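Local coordinates for protein glutathione reductase (PDB 3O0H) that probably catalyses the NADPH-dependent reduction of glutathione disulfide to glutathione, working as an FAD-containing enzyme of the pyridine nucleotide-disulphide oxidoreductase family, at residues Q83-F91 with R399-E407; Y201-I209 with T363-I371. All coordinates share one frame; numbering follows the deposited sequence.

Contact 1: residues Q83-F91 with R399-E407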
loop_
_atom_site.group_PDB
_atom_site.type_symbol
_atom_site.label_atom_id
_atom_site.label_comp_id
_atom_site.label_asym_id
_atom_site.label_seq_id
_atom_site.Cartn_x
_atom_site.Cartn_y
_atom_site.Cartn_z
ATOM N N GLN B 83 18.365 6.199 2.748
ATOM C CA GLN B 83 17.381 7.300 2.695
ATOM C C GLN B 83 16.312 7.176 3.788
ATOM O O GLN B 83 15.858 8.177 4.303
ATOM C CB GLN B 83 16.732 7.433 1.304
ATOM N N GLU B 84 15.949 5.956 4.172
ATOM C CA GLU B 84 15.034 5.737 5.280
ATOM C C GLU B 84 15.633 6.196 6.621
ATOM O O GLU B 84 14.989 6.919 7.382
ATOM C CB GLU B 84 14.641 4.266 5.285
ATOM C CG GLU B 84 13.594 3.836 6.263
ATOM C CD GLU B 84 12.207 4.356 5.940
ATOM O OE1 GLU B 84 11.979 4.838 4.803
ATOM O OE2 GLU B 84 11.327 4.256 6.844
ATOM N N PHE B 85 16.875 5.815 6.918
ATOM C CA PHE B 85 17.509 6.304 8.142
ATOM C C PHE B 85 17.538 7.808 8.248
ATOM O O PHE B 85 17.345 8.351 9.343
ATOM C CB PHE B 85 18.952 5.832 8.286
ATOM C CG PHE B 85 19.110 4.334 8.269
ATOM C CD1 PHE B 85 18.038 3.483 8.534
ATOM C CD2 PHE B 85 20.337 3.789 8.009
ATOM C CE1 PHE B 85 18.209 2.095 8.522
ATOM C CE2 PHE B 85 20.518 2.413 7.978
ATOM C CZ PHE B 85 19.450 1.566 8.247
ATOM N N SER B 86 17.754 8.489 7.132
ATOM C CA SER B 86 17.842 9.939 7.187
ATOM C C SER B 86 16.466 10.551 7.526
ATOM O O SER B 86 16.400 11.570 8.180
ATOM C CB SER B 86 18.458 10.505 5.900
ATOM O OG SER B 86 17.522 10.576 4.864
ATOM N N LYS B 87 15.374 9.878 7.165
ATOM C CA LYS B 87 14.056 10.316 7.604
ATOM C C LYS B 87 13.790 10.142 9.106
ATOM O O LYS B 87 12.884 10.781 9.643
ATOM C CB LYS B 87 12.948 9.628 6.814
ATOM C CG LYS B 87 12.967 10.047 5.322
ATOM C CD LYS B 87 11.844 9.409 4.565
ATOM C CE LYS B 87 12.169 9.306 3.091
ATOM N NZ LYS B 87 11.540 8.099 2.535
ATOM N N SER B 88 14.549 9.289 9.773
ATOM C CA SER B 88 14.304 9.023 11.180
ATOM C C SER B 88 14.736 10.174 12.067
ATOM O O SER B 88 14.243 10.297 13.176
ATOM C CB SER B 88 15.049 7.748 11.613
ATOM O OG SER B 88 16.412 8.046 11.824
ATOM N N ILE B 89 15.646 11.022 11.582
ATOM C CA ILE B 89 16.160 12.166 12.356
ATOM C C ILE B 89 15.051 13.129 12.814
ATOM O O ILE B 89 15.012 13.564 13.968
ATOM C CB ILE B 89 17.293 12.928 11.580
ATOM C CG1 ILE B 89 18.428 11.924 11.248
ATOM C CG2 ILE B 89 17.840 14.102 12.414
ATOM C CD1 ILE B 89 19.591 12.499 10.540
ATOM N N GLY B 90 14.154 13.465 11.901
ATOM C CA GLY B 90 13.071 14.371 12.253
ATOM C C GLY B 90 12.158 13.824 13.341
ATOM O O GLY B 90 11.498 14.568 14.015
ATOM N N PHE B 91 12.137 12.510 13.523
ATOM C CA PHE B 91 11.328 11.881 14.563
ATOM C C PHE B 91 12.065 11.612 15.878
ATOM O O PHE B 91 11.535 10.920 16.758
ATOM C CB PHE B 91 10.774 10.563 14.024
ATOM C CG PHE B 91 9.722 10.742 12.976
ATOM C CD1 PHE B 91 8.387 10.834 13.328
ATOM C CD2 PHE B 91 10.065 10.839 11.633
ATOM C CE1 PHE B 91 7.415 10.980 12.365
ATOM C CE2 PHE B 91 9.080 10.999 10.664
ATOM C CZ PHE B 91 7.752 11.069 11.038
ATOM N N ARG B 399 4.539 11.809 6.869
ATOM C CA ARG B 399 5.832 11.367 7.354
ATOM C C ARG B 399 6.988 12.263 6.894
ATOM O O ARG B 399 7.973 12.432 7.609
ATOM C CB ARG B 399 6.082 9.934 6.910
ATOM C CG ARG B 399 7.337 9.343 7.531
ATOM C CD ARG B 399 7.312 7.821 7.496
ATOM N NE ARG B 399 7.713 7.259 6.200
ATOM C CZ ARG B 399 8.770 6.460 6.012
ATOM N NH1 ARG B 399 9.048 5.991 4.801
ATOM N NH2 ARG B 399 9.552 6.118 7.017
ATOM N N ASN B 400 6.869 12.840 5.703
ATOM C CA ASN B 400 7.935 13.682 5.173
ATOM C C ASN B 400 7.914 15.082 5.762
ATOM O O ASN B 400 8.960 15.688 5.879
ATOM C CB ASN B 400 7.926 13.706 3.652
ATOM C CG ASN B 400 8.115 12.327 3.060
ATOM O OD1 ASN B 400 8.548 11.398 3.741
ATOM N ND2 ASN B 400 7.814 12.191 1.797
ATOM N N VAL B 401 6.741 15.556 6.183
ATOM C CA VAL B 401 6.617 16.778 6.986
ATOM C C VAL B 401 7.673 16.878 8.061
ATOM O O VAL B 401 8.465 17.815 8.036
ATOM C CB VAL B 401 5.235 16.903 7.684
ATOM N N LEU B 402 7.697 15.925 8.996
ATOM C CA LEU B 402 8.673 15.922 10.093
ATOM C C LEU B 402 10.117 15.677 9.643
ATOM O O LEU B 402 11.073 16.273 10.177
ATOM C CB LEU B 402 8.295 14.891 11.175
ATOM C CG LEU B 402 7.674 15.480 12.454
ATOM C CD1 LEU B 402 6.431 16.284 12.124
ATOM C CD2 LEU B 402 7.365 14.400 13.488
ATOM N N SER B 403 10.271 14.785 8.680
ATOM C CA SER B 403 11.596 14.333 8.275
ATOM C C SER B 403 12.338 15.353 7.397
ATOM O O SER B 403 13.563 15.290 7.293
ATOM C CB SER B 403 11.509 12.967 7.578
ATOM O OG SER B 403 10.885 13.056 6.318
ATOM N N GLY B 404 11.619 16.298 6.791
ATOM C CA GLY B 404 12.261 17.307 5.948
ATOM C C GLY B 404 12.686 16.687 4.616
ATOM O O GLY B 404 13.602 17.161 3.944
ATOM N N SER B 405 12.045 15.599 4.254
ATOM C CA SER B 405 12.383 14.900 3.028
ATOM C C SER B 405 11.714 15.615 1.844
ATOM O O SER B 405 10.579 16.076 1.962
ATOM C CB SER B 405 11.890 13.451 3.107
ATOM O OG SER B 405 11.798 12.851 1.819
ATOM N N PRO B 406 12.395 15.665 0.693
ATOM C CA PRO B 406 11.790 16.232 -0.525
ATOM C C PRO B 406 10.789 15.304 -1.246
ATOM O O PRO B 406 10.205 15.692 -2.246
ATOM C CB PRO B 406 13.008 16.491 -1.425
ATOM C CG PRO B 406 14.027 15.489 -0.993
ATOM C CD PRO B 406 13.790 15.232 0.473
ATOM N N GLU B 407 10.577 14.103 -0.731
ATOM C CA GLU B 407 9.768 13.128 -1.431
ATOM C C GLU B 407 8.298 13.511 -1.359
ATOM O O GLU B 407 7.763 13.822 -0.272
ATOM C CB GLU B 407 10.005 11.735 -0.861
ATOM C CG GLU B 407 11.449 11.223 -1.002
ATOM C CD GLU B 407 11.635 9.843 -0.369
ATOM O OE1 GLU B 407 10.617 9.123 -0.194
ATOM O OE2 GLU B 407 12.780 9.477 -0.063
HETATM O O HOH W 1 14.818 13.678 9.053
HETATM O O HOH W 2 11.377 17.336 12.682
#

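Contact 2: residues Y201-I209 with T363-I371. With FAD (flavin-adenine dinucleotide), chain H.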
loop_
_atom_site.group_PDB
_atom_site.type_symbol
_atom_site.label_atom_id
_atom_site.label_comp_id
_atom_site.label_asym_id
_atom_site.label_seq_id
_atom_site.Cartn_x
_atom_site.Cartn_y
_atom_site.Cartn_z
ATOM N N TYR B 201 12.578 0.476 -17.860
ATOM C CA TYR B 201 12.364 0.159 -16.459
ATOM C C TYR B 201 13.573 -0.511 -15.858
ATOM O O TYR B 201 13.909 -0.233 -14.691
ATOM C CB TYR B 201 11.059 -0.663 -16.268
ATOM C CG TYR B 201 11.179 -2.156 -16.494
ATOM C CD1 TYR B 201 11.084 -2.715 -17.765
ATOM C CD2 TYR B 201 11.385 -3.016 -15.424
ATOM C CE1 TYR B 201 11.197 -4.116 -17.956
ATOM C CE2 TYR B 201 11.474 -4.395 -15.598
ATOM C CZ TYR B 201 11.378 -4.940 -16.865
ATOM O OH TYR B 201 11.495 -6.308 -17.013
ATOM N N ILE B 202 14.271 -1.365 -16.610
ATOM C CA ILE B 202 15.446 -2.036 -16.017
ATOM C C ILE B 202 16.572 -1.023 -15.697
ATOM O O ILE B 202 17.157 -0.991 -14.576
ATOM C CB ILE B 202 15.944 -3.244 -16.854
ATOM C CG1 ILE B 202 14.941 -4.399 -16.749
ATOM C CG2 ILE B 202 17.257 -3.715 -16.333
ATOM C CD1 ILE B 202 15.029 -5.456 -17.854
ATOM N N GLY B 203 16.868 -0.162 -16.646
ATOM C CA GLY B 203 17.892 0.834 -16.415
ATOM C C GLY B 203 17.604 1.824 -15.288
ATOM O O GLY B 203 18.499 2.096 -14.460
ATOM N N VAL B 204 16.370 2.333 -15.204
ATOM C CA VAL B 204 16.036 3.242 -14.141
ATOM C C VAL B 204 16.001 2.552 -12.777
ATOM O O VAL B 204 16.379 3.166 -11.773
ATOM C CB VAL B 204 14.741 4.074 -14.341
ATOM C CG1 VAL B 204 14.811 4.855 -15.645
ATOM C CG2 VAL B 204 13.481 3.256 -14.199
ATOM N N GLU B 205 15.603 1.303 -12.740
ATOM C CA GLU B 205 15.582 0.571 -11.463
ATOM C C GLU B 205 17.012 0.425 -10.938
ATOM O O GLU B 205 17.260 0.678 -9.783
ATOM C CB GLU B 205 14.899 -0.775 -11.595
ATOM C CG GLU B 205 13.366 -0.647 -11.635
ATOM C CD GLU B 205 12.632 -1.923 -11.955
ATOM O OE1 GLU B 205 13.252 -2.906 -12.419
ATOM O OE2 GLU B 205 11.405 -1.969 -11.766
ATOM N N PHE B 206 17.929 -0.007 -11.801
ATOM C CA PHE B 206 19.312 -0.245 -11.392
ATOM C C PHE B 206 20.086 1.051 -11.176
ATOM O O PHE B 206 20.857 1.115 -10.263
ATOM C CB PHE B 206 20.029 -1.157 -12.391
ATOM C CG PHE B 206 19.704 -2.611 -12.183
ATOM C CD1 PHE B 206 20.280 -3.313 -11.116
ATOM C CD2 PHE B 206 18.795 -3.252 -12.986
ATOM C CE1 PHE B 206 19.958 -4.654 -10.890
ATOM C CE2 PHE B 206 18.515 -4.616 -12.796
ATOM C CZ PHE B 206 19.083 -5.286 -11.733
ATOM N N ALA B 207 19.825 2.094 -11.952
ATOM C CA ALA B 207 20.388 3.414 -11.627
ATOM C C ALA B 207 20.059 3.820 -10.195
ATOM O O ALA B 207 20.960 4.238 -9.455
ATOM C CB ALA B 207 19.978 4.527 -12.646
ATOM N N ASN B 208 18.794 3.688 -9.788
ATOM C CA ASN B 208 18.421 4.100 -8.471
ATOM C C ASN B 208 18.962 3.180 -7.385
ATOM O O ASN B 208 19.287 3.653 -6.280
ATOM C CB ASN B 208 16.901 4.285 -8.348
ATOM C CG ASN B 208 16.418 5.511 -9.048
ATOM O OD1 ASN B 208 16.813 6.650 -8.682
ATOM N ND2 ASN B 208 15.597 5.321 -10.080
ATOM N N ILE B 209 19.080 1.899 -7.693
ATOM C CA ILE B 209 19.692 0.942 -6.764
ATOM C C ILE B 209 21.148 1.334 -6.488
ATOM O O ILE B 209 21.525 1.510 -5.343
ATOM C CB ILE B 209 19.585 -0.510 -7.284
ATOM C CG1 ILE B 209 18.181 -1.067 -7.051
ATOM C CG2 ILE B 209 20.588 -1.479 -6.607
ATOM C CD1 ILE B 209 17.852 -2.242 -7.984
ATOM N N THR B 363 1.143 -2.247 -14.064
ATOM C CA THR B 363 2.566 -2.409 -14.020
ATOM C C THR B 363 3.192 -1.509 -12.974
ATOM O O THR B 363 2.619 -0.500 -12.587
ATOM C CB THR B 363 3.255 -2.247 -15.402
ATOM O OG1 THR B 363 2.966 -0.983 -15.982
ATOM C CG2 THR B 363 2.772 -3.335 -16.355
ATOM N N ALA B 364 4.334 -1.969 -12.458
ATOM C CA ALA B 364 5.121 -1.223 -11.482
ATOM C C ALA B 364 6.522 -1.013 -12.020
ATOM O O ALA B 364 6.996 -1.807 -12.822
ATOM C CB ALA B 364 5.153 -1.980 -10.127
ATOM N N VAL B 365 7.181 0.076 -11.605
ATOM C CA VAL B 365 8.626 0.217 -11.778
ATOM C C VAL B 365 9.213 0.486 -10.409
ATOM O O VAL B 365 8.755 1.416 -9.755
ATOM C CB VAL B 365 8.965 1.398 -12.704
ATOM C CG1 VAL B 365 10.474 1.466 -12.951
ATOM C CG2 VAL B 365 8.162 1.294 -14.034
ATOM N N PHE B 366 10.164 -0.344 -9.957
ATOM C CA PHE B 366 10.792 -0.156 -8.660
ATOM C C PHE B 366 11.993 0.759 -8.759
ATOM O O PHE B 366 13.118 0.469 -8.306
ATOM C CB PHE B 366 11.071 -1.492 -7.991
ATOM C CG PHE B 366 9.791 -2.175 -7.607
ATOM C CD1 PHE B 366 9.214 -3.125 -8.434
ATOM C CD2 PHE B 366 9.097 -1.751 -6.468
ATOM C CE1 PHE B 366 7.987 -3.723 -8.088
ATOM C CE2 PHE B 366 7.866 -2.336 -6.122
ATOM C CZ PHE B 366 7.331 -3.318 -6.927
ATOM N N SER B 367 11.698 1.881 -9.375
ATOM C CA SER B 367 12.535 3.048 -9.322
ATOM C C SER B 367 12.397 3.683 -7.928
ATOM O O SER B 367 11.612 3.221 -7.066
ATOM C CB SER B 367 12.099 4.024 -10.439
ATOM O OG SER B 367 10.700 4.191 -10.447
ATOM N N GLN B 368 13.167 4.732 -7.695
ATOM C CA GLN B 368 13.052 5.526 -6.481
ATOM C C GLN B 368 13.042 6.997 -6.884
ATOM O O GLN B 368 14.057 7.514 -7.287
ATOM C CB GLN B 368 14.183 5.236 -5.512
ATOM C CG GLN B 368 14.276 3.703 -5.173
ATOM C CD GLN B 368 15.545 3.315 -4.430
ATOM O OE1 GLN B 368 16.356 2.478 -4.890
ATOM N NE2 GLN B 368 15.737 3.920 -3.311
ATOM N N PRO B 369 11.884 7.639 -6.826
ATOM C CA PRO B 369 10.578 7.123 -6.403
ATOM C C PRO B 369 9.982 6.031 -7.306
ATOM O O PRO B 369 10.291 5.976 -8.493
ATOM C CB PRO B 369 9.667 8.370 -6.416
ATOM C CG PRO B 369 10.429 9.409 -7.190
ATOM C CD PRO B 369 11.859 9.083 -7.150
ATOM N N GLU B 370 9.197 5.165 -6.659
ATOM C CA GLU B 370 8.493 4.064 -7.250
ATOM C C GLU B 370 7.328 4.561 -8.095
ATOM O O GLU B 370 6.754 5.637 -7.851
ATOM C CB GLU B 370 7.927 3.138 -6.152
ATOM C CG GLU B 370 8.930 2.525 -5.223
ATOM C CD GLU B 370 8.253 2.023 -3.946
ATOM O OE1 GLU B 370 7.658 0.916 -4.020
ATOM O OE2 GLU B 370 8.311 2.758 -2.919
ATOM N N ILE B 371 6.994 3.752 -9.097
ATOM C CA ILE B 371 5.915 4.037 -10.020
ATOM C C ILE B 371 4.932 2.844 -10.063
ATOM O O ILE B 371 5.353 1.671 -10.027
ATOM C CB ILE B 371 6.477 4.267 -11.439
ATOM C CG1 ILE B 371 7.088 5.654 -11.547
ATOM C CG2 ILE B 371 5.384 4.127 -12.533
ATOM C CD1 ILE B 371 7.967 5.831 -12.852
HETATM P PA FAD H . 11.553 -17.157 -18.242
HETATM O O1A FAD H . 12.617 -16.226 -18.739
HETATM O O2A FAD H . 11.162 -16.941 -16.806
HETATM O O5B FAD H . 11.943 -18.694 -18.438
HETATM C C5B FAD H . 12.523 -19.221 -19.613
HETATM C C4B FAD H . 13.407 -20.361 -19.150
HETATM O O4B FAD H . 13.773 -21.198 -20.237
HETATM C C3B FAD H . 14.708 -19.911 -18.497
HETATM O O3B FAD H . 14.864 -20.541 -17.222
HETATM C C2B FAD H . 15.792 -20.366 -19.456
HETATM O O2B FAD H . 16.953 -20.758 -18.763
HETATM C C1B FAD H . 15.188 -21.552 -20.128
HETATM N N9A FAD H . 15.484 -21.872 -21.534
HETATM C C8A FAD H . 15.440 -21.037 -22.612
HETATM N N7A FAD H . 15.634 -21.769 -23.720
HETATM C C5A FAD H . 15.793 -23.070 -23.333
HETATM C C6A FAD H . 15.939 -24.242 -24.026
HETATM N N6A FAD H . 16.027 -24.289 -25.364
HETATM N N1A FAD H . 16.038 -25.422 -23.330
HETATM C C2A FAD H . 15.943 -25.410 -21.958
HETATM N N3A FAD H . 15.764 -24.258 -21.269
HETATM C C4A FAD H . 15.649 -23.125 -21.976
HETATM N N1 FAD H . 8.540 -9.045 -14.616
HETATM C C2 FAD H . 7.591 -8.621 -13.709
HETATM O O2 FAD H . 6.382 -8.958 -13.788
HETATM N N3 FAD H . 7.963 -7.825 -12.698
HETATM C C4 FAD H . 9.277 -7.434 -12.497
HETATM O O4 FAD H . 9.516 -6.733 -11.506
HETATM C C4X FAD H . 10.244 -7.858 -13.409
HETATM N N5 FAD H . 11.563 -7.522 -13.261
HETATM C C5X FAD H . 12.486 -8.014 -14.183
HETATM C C6 FAD H . 13.812 -7.648 -14.024
HETATM C C7 FAD H . 14.781 -8.117 -14.901
HETATM C C7M FAD H . 16.223 -7.698 -14.675
HETATM C C8 FAD H . 14.420 -8.958 -15.935
HETATM C C8M FAD H . 15.452 -9.450 -16.930
HETATM C C9 FAD H . 13.088 -9.308 -16.117
HETATM C C9A FAD H . 12.112 -8.827 -15.236
HETATM N N10 FAD H . 10.774 -9.155 -15.367
HETATM C C10 FAD H . 9.858 -8.695 -14.454
HETATM C "C1'" FAD H . 10.276 -10.007 -16.468
HETATM C "C2'" FAD H . 10.091 -11.455 -16.090
HETATM O "O2'" FAD H . 11.344 -11.982 -15.695
HETATM C "C3'" FAD H . 9.577 -12.190 -17.300
HETATM O "O3'" FAD H . 8.474 -11.551 -17.916
HETATM C "C4'" FAD H . 9.287 -13.634 -16.953
HETATM O "O4'" FAD H . 10.473 -14.215 -16.404
HETATM C "C5'" FAD H . 8.884 -14.420 -18.194
HETATM O "O5'" FAD H . 8.545 -15.780 -17.842
HETATM P P FAD H . 8.786 -16.884 -18.982
HETATM O O1P FAD H . 8.227 -18.212 -18.525
HETATM O O2P FAD H . 8.210 -16.392 -20.292
HETATM O O3P FAD H . 10.341 -16.971 -19.277
HETATM O O HOH W 3 15.529 1.408 -7.698
#

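Contact 1: residues Q83-F91 with R399-E407
Lys87 reaches across the end of helix 398-403, and nearly every atom of its side chain finds a partner there. Its CB lies 3.7 Å from Ser403 CB, and its CG 3.8 Å from Ser403 OG. CD passes Asn400 OD1 and lies over one face of the Arg399 guanidinium. CE touches Glu407 OE2. The chain runs nearly straight as far as CE and bends at the last torsion (chi4 148°), bringing NZ to face both carboxylate oxygens of Glu407 in two weak bonds, Lys87 NZ to Glu407 OE1 being 3.1 Å. Arg399 grips Glu84 end-on, with NH2 2.6 Å from Glu84 OE2 and NH1 bonded to Glu84 OE1. Both oxygens sit near the guanidinium plane, although carboxylate and guanidinium are turned 36° apart. A long link, Lys87 NZ to Glu84 OE1 at 4.0 Å, joins the two pairs into a network, and Glu430 is a further partner of Arg399. Beyond the charges, Leu402 CB sits over one face of the Phe91 ring, a CH-pi contact, while Leu402 CD2 packs 3.6 Å from Phe91 CE1. Gly90 lets the backbones close in: its CA lies 3.5 Å from Leu402 O in a CA-H...O contact. One water links Ser86 O and Gly90 N to Ser403 O; another joins Gly90 O to Leu402 O. Helix 69-88 thus ends against helix 398-403 of the dimerisation region, segments 83-88 and 399-403 running at 70° to each other; Tyr81 of the second subunit meets the Phe91 ring, and Phe85 stacks on Phe85 of the second subunit.

Contact 2: residues Y201-I209 with T363-I371
Tyr201, whose CB rests 4.0 Å from Val365 CG1, turns its ring from the strand toward the flavin. Ile202 CG1 lies over one face of that ring, toward the rim, while Glu205 OE2 and FAD N5 meet its edge. The phenol's OH stands above the isoalloxazine, 3.1 Å from FAD C9A. This direction follows from chi1 of 83°, which sets CG between the backbone N and the carbonyl carbon. The Phe366 ring leads away from the helix and meets Phe76 edge-to-face. Its backbone, at the centre of an inverse gamma turn, is held by Glu205: Phe366 N donates to Glu205 OE2 over 2.7 Å, reaching the anti side of the carboxylate 20° out of its plane. The other oxygen, OE1, pairs with Lys72, itself hydrogen-bonded to FAD, so the acid links the turn to the flavin's surroundings. Val204 CG2 packs 3.7 Å from Val365 CG1. Farther along the helix, Asn208 OD1 and Gln368 O approach to 3.2 Å as two acceptors, both served by Lys245 NZ, and Gln368 OE1 bonds Ser79. A Rossmann-type GxGxxG pattern (Gly198, Gly200, Gly203) runs into the first turn of helix 201-212, consistent with an NADPH-binding domain. Tyr201 stands end-on over the flavin, as in other glutathione reductases, where such a tyrosine covers the place the nicotinamide takes; the same role is likely here.

Overall arrangement
Against the dimerisation region, contact 1 brings helix 69-88 and contact 2 helix 201-212 of the probable NADPH-binding domain. Contact 2 is buried near the centre of the chain, beside the flavin; contact 1, some 21 Å away between centres, is only partly buried and lies near the periphery. No atoms touch between them, but helix 69-88 ties them together: its last turns form one side of contact 1, while Lys72 and Ser79 bond to side chains of contact 2 and Phe76 packs on Phe366. The outer site relies on charges and bridging waters, the inner on apolar packing and one direct hydrogen bond, neighbours such as Lys72 and Lys245 meeting its other buried polar groups. Both reach the second subunit.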